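Local coordinates for oxidoreductase, Gfo/Idh/MocA family (Pseudomonas syringae pv. tomato, PDB 3DTY), which binds magnesium ions and, as a member of the Gfo/Idh/MocA family, probably catalyses a nicotinamide-nucleotide-dependent oxidation or reduction of a substrate not yet identified, at residues 11-16 and 86-91; 164-169 and 274-279; 244-249 and 258-263; 151-156 and 314-319; 27-32 and 329-334. All coordinates share one frame; numbering follows the deposited sequence.

Contact 1 lies in the parallel sheet of the Rossmann fold, while contacts 2 and 3 share the nine-stranded mixed sheet of the C-terminal domain, on the other side of the chain's centre; the centres of contacts 1 and 2 are about 39 Å apart. Contact 3 falls within the chain between the two segments of contact 2, and its strand 256-262 is the sheet neighbour of strand 166-174. Contact 4 sets helix 149-159, which leads into that strand, against a late loop. Contact 5 brings helix 330-349 back onto helix 27-35 of the Rossmann fold and touches contact 1 where Trp15 reaches His30. The tetramer uses both regions: contacts 2 and 3 meet the second subunit, contact 5 the third.

Contact 1 of 5, residues 11-16 and 86-91; sequences QPIRWA and IQAVSI
Ala16 and Val89 form a parallel bridge between strands 13-17 and 88-92, neighbours in the Rossmann fold sheet. The tight part is the buried backbone ladder. Ala16 CB rests on Ile86 CG2 at 3.5 Å, and Ser90 N donates to Ala16 O at 2.9 Å, while the return bond from Ala16 N to Ala88 O is weak. Arg14 O receives both Gln87 N, at 2.7 Å, and Ala88 N. Strand 40-46 flanks strand 13-17 on its other edge, and Met345 of helix 330-349 covers Ile13 and Ala88.

Toward the start of the strands the packing gives way to polar side chains that are partly exposed. Gln87 is extended beyond CG, and its amide lies flat on the Arg14 guanidinium, the planes 6° apart, with Gln87 CD over one face, toward the rim. Gln87 OE1 takes the N-H of Arg14 N at 2.8 Å, and a water lies within hydrogen-bonding distance of both Gln87 OE1 and Pro12 O. Arg14 NE turns to Gly85 O.

With CG anti to the backbone N (chi1 -173°), the Trp15 indole reaches along the sheet to Ser90, whose hydroxyl also bonds Tyr338 OH: Trp15 NE1 donates to Ser90 OG at 2.9 Å, a bent bond (138°) with the oxygen in the ring plane.

Contact 2 of 5, residues 164-169 and 274-279; sequences GDVRMV and IRVIGS
A classic beta bulge, in which two residues, Arg167 and Met168, stand across from the single Ile277, marks the antiparallel pairing of strands 166-174 and 272-278 in the mixed sheet of the C-terminal domain. Ile277 O accepts two N-H groups, Arg167 N at 2.7 Å and Met168 N at 3.0 Å, both in its carbonyl plane. Ile277 N answers to Met168 O at 2.7 Å. Next to the bulge Ser279 makes two bonds to Asp165: its N-H goes to Asp165 O, and Ser279 OG, set between the backbone N and the carbonyl carbon (chi1 54°), accepts from Asp165 N at 2.9 Å.

On one face of the sheet Val166 CG1 meets Val276 CG1 at 4.1 Å and Val169 CG1 lies beside Ile274 CD1, next to helix 203-218. On the other face the selenomethionine Met168 bends at its selenium to bring CE within 3.8 Å of Ile277 CG2, and Tyr246 of the second subunit packs on Met168.

The extended Arg167 chain carries its guanidinium past Ser279, whose CB lies 3.4 Å above one face, toward its rim. Arg167 NH1 bonds Ser179 O of the second subunit and, weakly, a water held by Gly278 O. One carbonyl thus serves both bulge amides, while the arginine's charged end is engaged across the subunit interface.

Contact 3 of 5, residues 244-249 and 258-263; sequences NAYTLM and MVWSSA
Ala245 and Ser261 exchange two backbone hydrogen bonds, Ala245 N to Ser261 O at 2.8 Å and Ser261 N to Ala245 O at 2.9 Å; Thr247 and Val259 do the same two residues on. One water sits beside these rungs, donating to Val259 O at 2.7 Å and hydrogen-bonded to the hydroxyls of Thr247 and Ser261. Thr247 OG1 and Ser261 OG each stand anti to their own carbonyl carbon, which turns both toward that shared water.

The two strands, 244-251 and 256-262, make a beta hairpin in the mixed sheet of the C-terminal domain, with Asn244, Tyr246 and Leu248 on one face opposite Ser262, Trp260 and Met258. On that face Tyr246 and Trp260 run side by side, pointing the same way. Their planes are only 13° apart, but the phenol has slid off the indole's five-membered ring, centroids 5.2 Å apart, and Tyr246 CE1 meets Trp260 CD1 at 3.7 Å. Trp260 CD1 also has Ala245 O at its ring edge. His170 of the second subunit bonds Tyr246 OH and pairs edge-to-face with Trp260, so both rings lie at the interface.

On the other face Thr247 CB meets Val259 CB at 4.1 Å. Beyond it, the selenomethionine Met249 brings CE against Val259 CG2, tighter than usual van der Waals contact, and Trp373 of helix 364-382 packs against both.

Contact 4 of 5, residues 151-156 and 314-319; sequences IEQARE and PNALID
Glu152 reaches from helix 149-159 toward Asn315 and Ala316. Its CB starts the contact, 3.9 Å from Asn315 O and 4.2 Å from Ala316 CB, with Ala316 CA about as near. CG is the next atom out and still touches Asn315 O, at 4.0 Å. There the chain bends (chi2 -57°), and the carboxylate turns off the loop to other partners: OE1 forms a salt bridge with Arg360, while OE2 has a long, weak ion pair with Arg340. Arg340 also salt-bridges Asp319 OD2, so one arginine stands near two acids whose oxygens, Glu152 OE2 and Asp319 OD2, are 6.3 Å apart, which would probably ease their repulsion.

To one side, the Ala316 methyl fits against Gln153, its CB 3.5 Å from Gln153 OE1, an oxygen that accepts from His313 N. A turn further along the helix Glu156 OE2 receives Asn315 ND2 at 2.9 Å, the one hydrogen bond across the contact. Glu156 OE2 lies in the amide plane of Asn315, but the N-H comes to it from above the carboxylate plane, 44° out.

Helix 149-159 thus packs on the connection between strand 302-306 and helix 330-349, while its Ile151 and Ala154 pack on strand 281-286 of the C-terminal sheet and on helix 203-218.

Contact 5 of 5, residues 27-32 and 329-334; sequences GYIHRC and GLFEAW
Helix 330-349, from the C-terminal part of the chain, packs on helix 27-35, the first helix of the Rossmann fold, and brings Trp334 against Ile29; the short segments cross at -59°, their axes 9.5 Å apart. Ile29 CG1 stands anti to the backbone N and sends CD1 straight over the indole: the methyl is 3.4 Å from the centroid of the Trp334 five-membered ring, a CH-pi contact 10° off the normal. Ile29 CG1 also meets Phe331 CE1 at 3.8 Å, so the isoleucine is wedged between the two aromatic residues.

The far rim of the same indole meets the face of the His30 ring edge-on. Trp334 CZ3 lies 3.5 Å above the imidazole, over its centre, in a T-shaped pair with planes at 84°. Tyr338 OH and Glu115 OE1 fix that imidazole through its two nitrogens. On the other flank Tyr28 CE2 touches Phe331 CZ at 3.9 Å, the rings steeply inclined, and Cys32 SG comes obliquely to Phe331 CE1, also 3.9 Å away.

Arg36 of the third subunit makes a cation-pi contact with Phe331, and Asp37 of that subunit bonds Tyr28 OH. Between the two segments themselves the chemistry is apolar, an aliphatic C-H over an indole face and one aromatic edge on an imidazole face; polar ties, His30 to Tyr338 and Glu332 to Arg36 of the same chain, flank it.

Contact 1 of 5, residues 11-16 and 86-91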
# COMPACT_ATOMS: atom_id res chain seq x y z
N GLN A 11 -0.15 43.95 -6.96
CA GLN A 11 -0.04 44.56 -5.65
C GLN A 11 -0.66 43.61 -4.63
O GLN A 11 -1.82 43.21 -4.79
CB GLN A 11 -0.80 45.89 -5.66
CG GLN A 11 -0.29 46.96 -4.71
CD GLN A 11 -1.12 48.23 -4.81
OE1 GLN A 11 -2.25 48.29 -4.34
NE2 GLN A 11 -0.55 49.26 -5.43
N PRO A 12 0.09 43.20 -3.60
CA PRO A 12 -0.49 42.29 -2.61
C PRO A 12 -1.80 42.88 -2.07
O PRO A 12 -1.89 44.08 -1.81
CB PRO A 12 0.59 42.21 -1.53
CG PRO A 12 1.86 42.38 -2.32
CD PRO A 12 1.50 43.50 -3.28
N ILE A 13 -2.81 42.03 -1.93
CA ILE A 13 -4.09 42.49 -1.43
C ILE A 13 -4.02 42.84 0.06
O ILE A 13 -3.60 42.02 0.89
CB ILE A 13 -5.16 41.41 -1.67
CG1 ILE A 13 -5.23 41.09 -3.16
CG2 ILE A 13 -6.52 41.88 -1.16
CD1 ILE A 13 -6.22 39.99 -3.53
N ARG A 14 -4.40 44.07 0.40
CA ARG A 14 -4.38 44.53 1.79
C ARG A 14 -5.33 43.61 2.55
O ARG A 14 -6.55 43.63 2.34
CB ARG A 14 -4.80 46.00 1.87
CG ARG A 14 -3.78 46.94 1.21
CD ARG A 14 -4.12 48.41 1.42
NE ARG A 14 -5.41 48.77 0.84
CZ ARG A 14 -5.63 48.97 -0.46
NH1 ARG A 14 -4.64 48.84 -1.33
NH2 ARG A 14 -6.85 49.28 -0.88
N TRP A 15 -4.75 42.82 3.44
CA TRP A 15 -5.46 41.79 4.17
C TRP A 15 -5.48 41.90 5.69
O TRP A 15 -4.60 42.51 6.30
CB TRP A 15 -4.85 40.46 3.73
CG TRP A 15 -5.50 39.24 4.21
CD1 TRP A 15 -6.79 38.84 3.99
CD2 TRP A 15 -4.87 38.18 4.94
NE1 TRP A 15 -7.00 37.59 4.53
CE2 TRP A 15 -5.84 37.16 5.11
CE3 TRP A 15 -3.58 37.99 5.45
CZ2 TRP A 15 -5.56 35.97 5.78
CZ3 TRP A 15 -3.30 36.80 6.12
CH2 TRP A 15 -4.28 35.81 6.28
N ALA A 16 -6.50 41.29 6.29
CA ALA A 16 -6.67 41.26 7.73
C ALA A 16 -7.29 39.94 8.17
O ALA A 16 -7.82 39.19 7.36
CB ALA A 16 -7.56 42.41 8.18
N ILE A 86 -7.81 47.85 4.66
CA ILE A 86 -7.94 46.48 4.20
C ILE A 86 -8.95 46.32 3.06
O ILE A 86 -9.96 47.02 2.99
CB ILE A 86 -8.35 45.53 5.35
CG1 ILE A 86 -9.62 46.04 6.03
CG2 ILE A 86 -7.21 45.39 6.34
CD1 ILE A 86 -10.22 45.05 7.03
N GLN A 87 -8.64 45.38 2.17
CA GLN A 87 -9.50 45.08 1.02
C GLN A 87 -10.20 43.75 1.26
O GLN A 87 -11.25 43.48 0.68
CB GLN A 87 -8.66 44.97 -0.25
CG GLN A 87 -8.07 46.28 -0.72
CD GLN A 87 -6.98 46.07 -1.75
OE1 GLN A 87 -5.87 45.66 -1.42
NE2 GLN A 87 -7.29 46.35 -3.00
N ALA A 88 -9.61 42.92 2.11
CA ALA A 88 -10.16 41.61 2.40
C ALA A 88 -9.92 41.17 3.84
O ALA A 88 -9.00 41.66 4.51
CB ALA A 88 -9.56 40.59 1.44
N VAL A 89 -10.74 40.25 4.32
CA VAL A 89 -10.60 39.75 5.69
C VAL A 89 -10.90 38.26 5.80
O VAL A 89 -11.82 37.75 5.15
CB VAL A 89 -11.53 40.53 6.67
CG1 VAL A 89 -12.98 40.36 6.25
CG2 VAL A 89 -11.33 40.03 8.08
N SER A 90 -10.10 37.57 6.60
CA SER A 90 -10.30 36.14 6.83
C SER A 90 -10.79 35.99 8.26
O SER A 90 -10.18 36.50 9.19
CB SER A 90 -8.98 35.38 6.63
OG SER A 90 -8.64 35.34 5.25
N ILE A 91 -11.90 35.28 8.41
CA ILE A 91 -12.54 35.06 9.70
C ILE A 91 -12.15 33.69 10.23
O ILE A 91 -12.46 32.67 9.62
CB ILE A 91 -14.09 35.15 9.55
CG1 ILE A 91 -14.47 36.47 8.88
CG2 ILE A 91 -14.76 35.05 10.91
CD1 ILE A 91 -15.91 36.53 8.42
O HOH W 1 -3.58 45.74 -3.19

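Contact 2 of 5, residues 164-169 and 274-279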
# COMPACT_ATOMS: atom_id res chain seq x y z
N GLY A 164 -17.02 7.07 -18.15
CA GLY A 164 -18.28 6.72 -18.78
C GLY A 164 -19.35 7.47 -18.00
O GLY A 164 -19.11 8.58 -17.52
N ASP A 165 -20.53 6.89 -17.87
CA ASP A 165 -21.59 7.54 -17.11
C ASP A 165 -21.39 7.34 -15.61
O ASP A 165 -21.24 6.21 -15.16
CB ASP A 165 -22.95 6.98 -17.52
CG ASP A 165 -23.25 7.18 -18.99
OD1 ASP A 165 -23.27 8.34 -19.43
OD2 ASP A 165 -23.47 6.17 -19.69
N VAL A 166 -21.40 8.43 -14.85
CA VAL A 166 -21.23 8.35 -13.40
C VAL A 166 -22.43 7.66 -12.77
O VAL A 166 -23.57 8.02 -13.04
CB VAL A 166 -21.06 9.74 -12.77
CG1 VAL A 166 -21.12 9.65 -11.24
CG2 VAL A 166 -19.74 10.35 -13.21
N ARG A 167 -22.17 6.67 -11.91
CA ARG A 167 -23.21 5.90 -11.26
C ARG A 167 -23.24 6.08 -9.75
O ARG A 167 -24.31 6.09 -9.14
CB ARG A 167 -23.04 4.42 -11.59
CG ARG A 167 -23.32 4.10 -13.04
CD ARG A 167 -23.07 2.64 -13.36
NE ARG A 167 -23.56 2.32 -14.70
CZ ARG A 167 -23.38 1.16 -15.31
NH1 ARG A 167 -22.72 0.18 -14.72
NH2 ARG A 167 -23.92 0.97 -16.51
N MSE A 168 -22.06 6.20 -9.15
CA MSE A 168 -21.96 6.38 -7.72
C MSE A 168 -20.81 7.30 -7.31
O MSE A 168 -19.75 7.31 -7.92
CB MSE A 168 -21.78 5.04 -7.01
CG MSE A 168 -22.99 4.14 -7.03
SE MSE A 168 -22.41 2.36 -6.64
CE MSE A 168 -21.99 1.86 -8.44
N VAL A 169 -21.06 8.06 -6.26
CA VAL A 169 -20.05 8.95 -5.70
C VAL A 169 -19.99 8.56 -4.22
O VAL A 169 -20.94 8.78 -3.48
CB VAL A 169 -20.46 10.43 -5.80
CG1 VAL A 169 -19.32 11.31 -5.25
CG2 VAL A 169 -20.80 10.79 -7.24
N ILE A 274 -12.61 9.87 -1.52
CA ILE A 274 -13.73 10.02 -2.44
C ILE A 274 -13.46 9.09 -3.61
O ILE A 274 -12.36 9.07 -4.17
CB ILE A 274 -13.90 11.48 -2.93
CG1 ILE A 274 -15.12 11.56 -3.86
CG2 ILE A 274 -12.64 11.97 -3.63
CD1 ILE A 274 -15.73 12.94 -3.98
N ARG A 275 -14.46 8.29 -3.94
CA ARG A 275 -14.36 7.36 -5.05
C ARG A 275 -15.54 7.65 -5.97
O ARG A 275 -16.69 7.65 -5.51
CB ARG A 275 -14.42 5.91 -4.56
CG ARG A 275 -14.33 4.87 -5.68
CD ARG A 275 -14.46 3.46 -5.14
NE ARG A 275 -14.36 2.43 -6.18
CZ ARG A 275 -13.23 2.08 -6.79
NH1 ARG A 275 -12.08 2.67 -6.47
NH2 ARG A 275 -13.24 1.13 -7.71
N VAL A 276 -15.26 7.92 -7.24
CA VAL A 276 -16.33 8.18 -8.20
C VAL A 276 -16.38 6.97 -9.12
O VAL A 276 -15.40 6.65 -9.81
CB VAL A 276 -16.06 9.46 -9.02
CG1 VAL A 276 -17.20 9.70 -10.01
CG2 VAL A 276 -15.90 10.65 -8.09
N ILE A 277 -17.53 6.30 -9.12
CA ILE A 277 -17.75 5.09 -9.90
C ILE A 277 -18.62 5.30 -11.14
O ILE A 277 -19.79 5.67 -11.03
CB ILE A 277 -18.41 4.00 -9.02
CG1 ILE A 277 -17.56 3.78 -7.77
CG2 ILE A 277 -18.55 2.70 -9.80
CD1 ILE A 277 -18.17 2.82 -6.77
N GLY A 278 -18.04 5.06 -12.31
CA GLY A 278 -18.79 5.22 -13.55
C GLY A 278 -18.98 3.88 -14.25
O GLY A 278 -18.47 2.86 -13.80
N SER A 279 -19.72 3.88 -15.36
CA SER A 279 -19.98 2.66 -16.11
C SER A 279 -18.73 2.04 -16.72
O SER A 279 -18.70 0.84 -16.98
CB SER A 279 -20.99 2.96 -17.23
OG SER A 279 -20.54 4.03 -18.06
O HOH W 2 -20.12 0.72 -13.20

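Contact 3 of 5, residues 244-249 and 258-263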
# COMPACT_ATOMS: atom_id res chain seq x y z
N ASN A 244 -20.88 10.66 14.46
CA ASN A 244 -20.91 9.69 13.36
C ASN A 244 -22.19 9.86 12.58
O ASN A 244 -23.25 10.08 13.15
CB ASN A 244 -20.83 8.24 13.87
CG ASN A 244 -20.59 7.25 12.74
OD1 ASN A 244 -21.50 6.52 12.32
ND2 ASN A 244 -19.37 7.23 12.22
N ALA A 245 -22.11 9.75 11.26
CA ALA A 245 -23.30 9.88 10.43
C ALA A 245 -23.14 9.24 9.07
O ALA A 245 -22.04 9.22 8.49
CB ALA A 245 -23.69 11.34 10.28
N TYR A 246 -24.24 8.69 8.58
CA TYR A 246 -24.30 8.07 7.27
C TYR A 246 -25.31 8.89 6.49
O TYR A 246 -26.40 9.18 6.99
CB TYR A 246 -24.80 6.62 7.36
CG TYR A 246 -23.98 5.73 8.26
CD1 TYR A 246 -22.75 5.22 7.86
CD2 TYR A 246 -24.44 5.40 9.53
CE1 TYR A 246 -21.99 4.41 8.70
CE2 TYR A 246 -23.70 4.60 10.39
CZ TYR A 246 -22.47 4.11 9.97
OH TYR A 246 -21.73 3.33 10.83
N THR A 247 -24.95 9.27 5.27
CA THR A 247 -25.85 10.05 4.43
C THR A 247 -25.98 9.37 3.07
O THR A 247 -24.99 9.21 2.36
CB THR A 247 -25.34 11.49 4.22
OG1 THR A 247 -25.18 12.13 5.49
CG2 THR A 247 -26.33 12.29 3.37
N LEU A 248 -27.19 8.96 2.72
CA LEU A 248 -27.42 8.35 1.42
C LEU A 248 -28.17 9.36 0.56
O LEU A 248 -29.17 9.95 1.00
CB LEU A 248 -28.23 7.05 1.55
CG LEU A 248 -28.45 6.33 0.21
CD1 LEU A 248 -27.11 6.00 -0.40
CD2 LEU A 248 -29.26 5.06 0.42
N MSE A 249 -27.69 9.56 -0.67
CA MSE A 249 -28.28 10.53 -1.57
C MSE A 249 -28.63 9.99 -2.94
O MSE A 249 -27.96 9.10 -3.47
CB MSE A 249 -27.32 11.69 -1.78
CG MSE A 249 -27.00 12.46 -0.52
SE MSE A 249 -25.53 13.66 -0.84
CE MSE A 249 -24.13 12.37 -0.72
N MSE A 258 -23.09 8.56 -1.29
CA MSE A 258 -23.02 8.17 0.11
C MSE A 258 -21.91 8.93 0.82
O MSE A 258 -20.81 9.07 0.29
CB MSE A 258 -22.78 6.67 0.23
CG MSE A 258 -22.58 6.20 1.67
SE MSE A 258 -22.53 4.26 1.80
CE MSE A 258 -20.70 3.97 1.16
N VAL A 259 -22.19 9.44 2.01
CA VAL A 259 -21.18 10.16 2.77
C VAL A 259 -21.12 9.64 4.19
O VAL A 259 -22.12 9.65 4.91
CB VAL A 259 -21.47 11.68 2.85
CG1 VAL A 259 -20.32 12.37 3.58
CG2 VAL A 259 -21.65 12.29 1.44
N TRP A 260 -19.95 9.16 4.60
CA TRP A 260 -19.76 8.68 5.95
C TRP A 260 -18.93 9.73 6.69
O TRP A 260 -17.77 9.98 6.34
CB TRP A 260 -19.03 7.33 5.97
CG TRP A 260 -18.66 6.87 7.37
CD1 TRP A 260 -19.38 7.07 8.51
CD2 TRP A 260 -17.47 6.16 7.77
NE1 TRP A 260 -18.72 6.52 9.60
CE2 TRP A 260 -17.55 5.96 9.16
CE3 TRP A 260 -16.36 5.67 7.07
CZ2 TRP A 260 -16.54 5.29 9.89
CZ3 TRP A 260 -15.35 5.00 7.80
CH2 TRP A 260 -15.46 4.82 9.19
N SER A 261 -19.53 10.35 7.70
CA SER A 261 -18.83 11.36 8.49
C SER A 261 -18.56 10.78 9.87
O SER A 261 -19.45 10.22 10.49
CB SER A 261 -19.70 12.61 8.62
OG SER A 261 -20.12 13.05 7.34
N SER A 262 -17.33 10.92 10.36
CA SER A 262 -17.03 10.36 11.67
C SER A 262 -15.79 10.93 12.36
O SER A 262 -14.80 11.30 11.72
CB SER A 262 -16.90 8.84 11.57
OG SER A 262 -16.88 8.22 12.85
N ALA A 263 -15.88 10.98 13.69
CA ALA A 263 -14.79 11.44 14.54
C ALA A 263 -14.49 10.27 15.48
O ALA A 263 -13.66 10.39 16.37
CB ALA A 263 -15.21 12.68 15.32
O HOH W 3 -22.44 11.86 6.51

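Contact 4 of 5, residues 151-156 and 314-319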
# COMPACT_ATOMS: atom_id res chain seq x y z
N ILE A 151 -7.23 16.81 -7.67
CA ILE A 151 -8.68 16.98 -7.63
C ILE A 151 -9.10 17.56 -8.99
O ILE A 151 -10.14 17.18 -9.54
CB ILE A 151 -9.12 17.97 -6.51
CG1 ILE A 151 -8.67 17.45 -5.14
CG2 ILE A 151 -10.65 18.13 -6.54
CD1 ILE A 151 -9.19 16.06 -4.79
N GLU A 152 -8.29 18.47 -9.54
CA GLU A 152 -8.58 19.06 -10.84
C GLU A 152 -8.43 18.01 -11.94
O GLU A 152 -9.17 18.01 -12.92
CB GLU A 152 -7.63 20.23 -11.16
CG GLU A 152 -7.90 21.53 -10.43
CD GLU A 152 -9.31 22.07 -10.65
OE1 GLU A 152 -9.88 21.84 -11.74
OE2 GLU A 152 -9.83 22.74 -9.73
N GLN A 153 -7.44 17.13 -11.77
CA GLN A 153 -7.21 16.08 -12.75
C GLN A 153 -8.46 15.22 -12.87
O GLN A 153 -8.91 14.91 -13.96
CB GLN A 153 -6.01 15.22 -12.34
CG GLN A 153 -5.71 14.07 -13.31
CD GLN A 153 -5.43 14.53 -14.73
OE1 GLN A 153 -5.06 15.69 -14.96
NE2 GLN A 153 -5.59 13.63 -15.68
N ALA A 154 -9.01 14.83 -11.72
CA ALA A 154 -10.21 14.02 -11.67
C ALA A 154 -11.37 14.74 -12.37
O ALA A 154 -12.13 14.13 -13.13
CB ALA A 154 -10.58 13.73 -10.22
N ARG A 155 -11.52 16.03 -12.10
CA ARG A 155 -12.58 16.82 -12.71
C ARG A 155 -12.47 16.74 -14.23
O ARG A 155 -13.46 16.48 -14.93
CB ARG A 155 -12.49 18.29 -12.28
CG ARG A 155 -13.53 19.22 -12.93
CD ARG A 155 -13.33 20.64 -12.44
NE ARG A 155 -14.10 21.63 -13.19
CZ ARG A 155 -15.16 22.29 -12.71
NH1 ARG A 155 -15.58 22.09 -11.46
NH2 ARG A 155 -15.78 23.17 -13.48
N GLU A 156 -11.25 16.95 -14.74
CA GLU A 156 -10.98 16.91 -16.17
C GLU A 156 -11.26 15.54 -16.75
O GLU A 156 -11.86 15.42 -17.82
CB GLU A 156 -9.52 17.30 -16.43
CG GLU A 156 -9.21 18.78 -16.26
CD GLU A 156 -9.87 19.65 -17.32
OE1 GLU A 156 -10.24 19.11 -18.38
OE2 GLU A 156 -10.02 20.87 -17.10
N PRO A 314 -3.29 20.33 -18.21
CA PRO A 314 -2.62 21.58 -17.81
C PRO A 314 -3.25 22.25 -16.58
O PRO A 314 -2.54 22.82 -15.75
CB PRO A 314 -2.74 22.45 -19.06
CG PRO A 314 -2.64 21.44 -20.16
CD PRO A 314 -3.52 20.30 -19.67
N ASN A 315 -4.57 22.18 -16.46
CA ASN A 315 -5.24 22.78 -15.31
C ASN A 315 -4.85 22.08 -14.01
O ASN A 315 -5.04 22.63 -12.93
CB ASN A 315 -6.76 22.75 -15.45
CG ASN A 315 -7.25 23.65 -16.55
OD1 ASN A 315 -6.72 24.75 -16.76
ND2 ASN A 315 -8.28 23.22 -17.25
N ALA A 316 -4.33 20.86 -14.13
CA ALA A 316 -3.91 20.08 -12.97
C ALA A 316 -2.41 20.23 -12.76
O ALA A 316 -1.86 19.71 -11.79
CB ALA A 316 -4.28 18.60 -13.16
N LEU A 317 -1.74 20.94 -13.66
CA LEU A 317 -0.30 21.14 -13.53
C LEU A 317 0.09 22.57 -13.16
O LEU A 317 1.14 22.81 -12.56
CB LEU A 317 0.41 20.77 -14.84
CG LEU A 317 0.45 19.29 -15.23
CD1 LEU A 317 0.92 19.17 -16.67
CD2 LEU A 317 1.38 18.53 -14.29
N ILE A 318 -0.77 23.52 -13.52
CA ILE A 318 -0.49 24.94 -13.28
C ILE A 318 -0.15 25.32 -11.84
O ILE A 318 0.63 26.24 -11.60
CB ILE A 318 -1.65 25.81 -13.82
CG1 ILE A 318 -1.25 27.29 -13.81
CG2 ILE A 318 -2.92 25.54 -13.00
CD1 ILE A 318 -2.18 28.17 -14.63
N ASP A 319 -0.72 24.59 -10.87
CA ASP A 319 -0.46 24.87 -9.47
C ASP A 319 0.81 24.24 -8.91
O ASP A 319 1.25 24.61 -7.82
CB ASP A 319 -1.63 24.43 -8.60
CG ASP A 319 -2.83 25.34 -8.74
OD1 ASP A 319 -2.64 26.57 -8.75
OD2 ASP A 319 -3.96 24.83 -8.82

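Contact 5 of 5, residues 27-32 and 329-334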
# COMPACT_ATOMS: atom_id res chain seq x y z
N GLY A 27 -5.00 29.74 12.68
CA GLY A 27 -4.45 30.99 12.19
C GLY A 27 -3.18 30.80 11.38
O GLY A 27 -2.93 31.53 10.42
N TYR A 28 -2.38 29.80 11.75
CA TYR A 28 -1.13 29.56 11.05
C TYR A 28 -1.31 29.18 9.57
O TYR A 28 -0.74 29.81 8.70
CB TYR A 28 -0.31 28.49 11.77
CG TYR A 28 1.11 28.36 11.24
CD1 TYR A 28 2.01 29.43 11.31
CD2 TYR A 28 1.55 27.16 10.67
CE1 TYR A 28 3.32 29.31 10.82
CE2 TYR A 28 2.86 27.03 10.17
CZ TYR A 28 3.73 28.10 10.25
OH TYR A 28 5.01 27.98 9.75
N ILE A 29 -2.11 28.15 9.29
CA ILE A 29 -2.27 27.76 7.89
C ILE A 29 -2.89 28.89 7.05
O ILE A 29 -2.55 29.05 5.88
CB ILE A 29 -3.10 26.45 7.74
CG1 ILE A 29 -3.02 25.95 6.29
CG2 ILE A 29 -4.55 26.67 8.15
CD1 ILE A 29 -3.60 24.54 6.06
N HIS A 30 -3.77 29.69 7.65
CA HIS A 30 -4.37 30.81 6.93
C HIS A 30 -3.27 31.80 6.53
O HIS A 30 -3.21 32.26 5.39
CB HIS A 30 -5.42 31.53 7.80
CG HIS A 30 -6.79 30.94 7.71
ND1 HIS A 30 -7.70 31.32 6.74
CD2 HIS A 30 -7.40 29.98 8.44
CE1 HIS A 30 -8.81 30.61 6.88
NE2 HIS A 30 -8.65 29.79 7.90
N ARG A 31 -2.39 32.14 7.47
CA ARG A 31 -1.31 33.08 7.19
C ARG A 31 -0.31 32.54 6.17
O ARG A 31 0.06 33.24 5.22
CB ARG A 31 -0.57 33.47 8.48
CG ARG A 31 -1.41 34.29 9.45
CD ARG A 31 -0.54 35.03 10.45
NE ARG A 31 0.25 34.13 11.28
CZ ARG A 31 -0.28 33.32 12.20
NH1 ARG A 31 -1.59 33.31 12.41
NH2 ARG A 31 0.51 32.53 12.92
N CYS A 32 0.13 31.31 6.36
CA CYS A 32 1.08 30.70 5.44
C CYS A 32 0.51 30.70 4.03
O CYS A 32 1.21 31.01 3.07
CB CYS A 32 1.36 29.24 5.84
SG CYS A 32 2.26 29.02 7.40
N GLY A 329 2.15 19.09 0.15
CA GLY A 329 1.21 18.81 1.21
C GLY A 329 0.05 19.77 1.32
O GLY A 329 -0.15 20.61 0.45
N LEU A 330 -0.72 19.66 2.41
CA LEU A 330 -1.89 20.51 2.59
C LEU A 330 -1.61 22.02 2.55
O LEU A 330 -2.49 22.79 2.17
CB LEU A 330 -2.62 20.16 3.89
CG LEU A 330 -3.96 20.86 4.14
CD1 LEU A 330 -4.93 20.56 2.99
CD2 LEU A 330 -4.54 20.41 5.46
N PHE A 331 -0.41 22.44 2.94
CA PHE A 331 -0.07 23.86 2.91
C PHE A 331 -0.05 24.38 1.47
O PHE A 331 -0.46 25.52 1.21
CB PHE A 331 1.29 24.12 3.58
CG PHE A 331 1.22 24.21 5.09
CD1 PHE A 331 0.76 25.37 5.72
CD2 PHE A 331 1.61 23.13 5.89
CE1 PHE A 331 0.69 25.45 7.11
CE2 PHE A 331 1.55 23.21 7.28
CZ PHE A 331 1.08 24.37 7.90
N GLU A 332 0.42 23.56 0.54
CA GLU A 332 0.43 23.96 -0.86
C GLU A 332 -1.02 24.07 -1.33
O GLU A 332 -1.38 25.03 -2.00
CB GLU A 332 1.17 22.95 -1.74
CG GLU A 332 2.69 23.08 -1.71
CD GLU A 332 3.25 22.78 -0.34
OE1 GLU A 332 3.04 21.65 0.16
OE2 GLU A 332 3.90 23.68 0.25
N ALA A 333 -1.83 23.08 -0.98
CA ALA A 333 -3.23 23.10 -1.38
C ALA A 333 -3.91 24.39 -0.89
O ALA A 333 -4.65 25.02 -1.64
CB ALA A 333 -3.96 21.89 -0.85
N TRP A 334 -3.65 24.76 0.36
CA TRP A 334 -4.25 25.97 0.91
C TRP A 334 -3.74 27.24 0.24
O TRP A 334 -4.49 28.20 0.07
CB TRP A 334 -4.01 26.05 2.42
CG TRP A 334 -5.13 25.44 3.21
CD1 TRP A 334 -5.54 24.14 3.18
CD2 TRP A 334 -6.01 26.12 4.11
NE1 TRP A 334 -6.63 23.97 4.01
CE2 TRP A 334 -6.94 25.18 4.59
CE3 TRP A 334 -6.10 27.45 4.55
CZ2 TRP A 334 -7.95 25.51 5.50
CZ3 TRP A 334 -7.11 27.78 5.46
CH2 TRP A 334 -8.02 26.81 5.92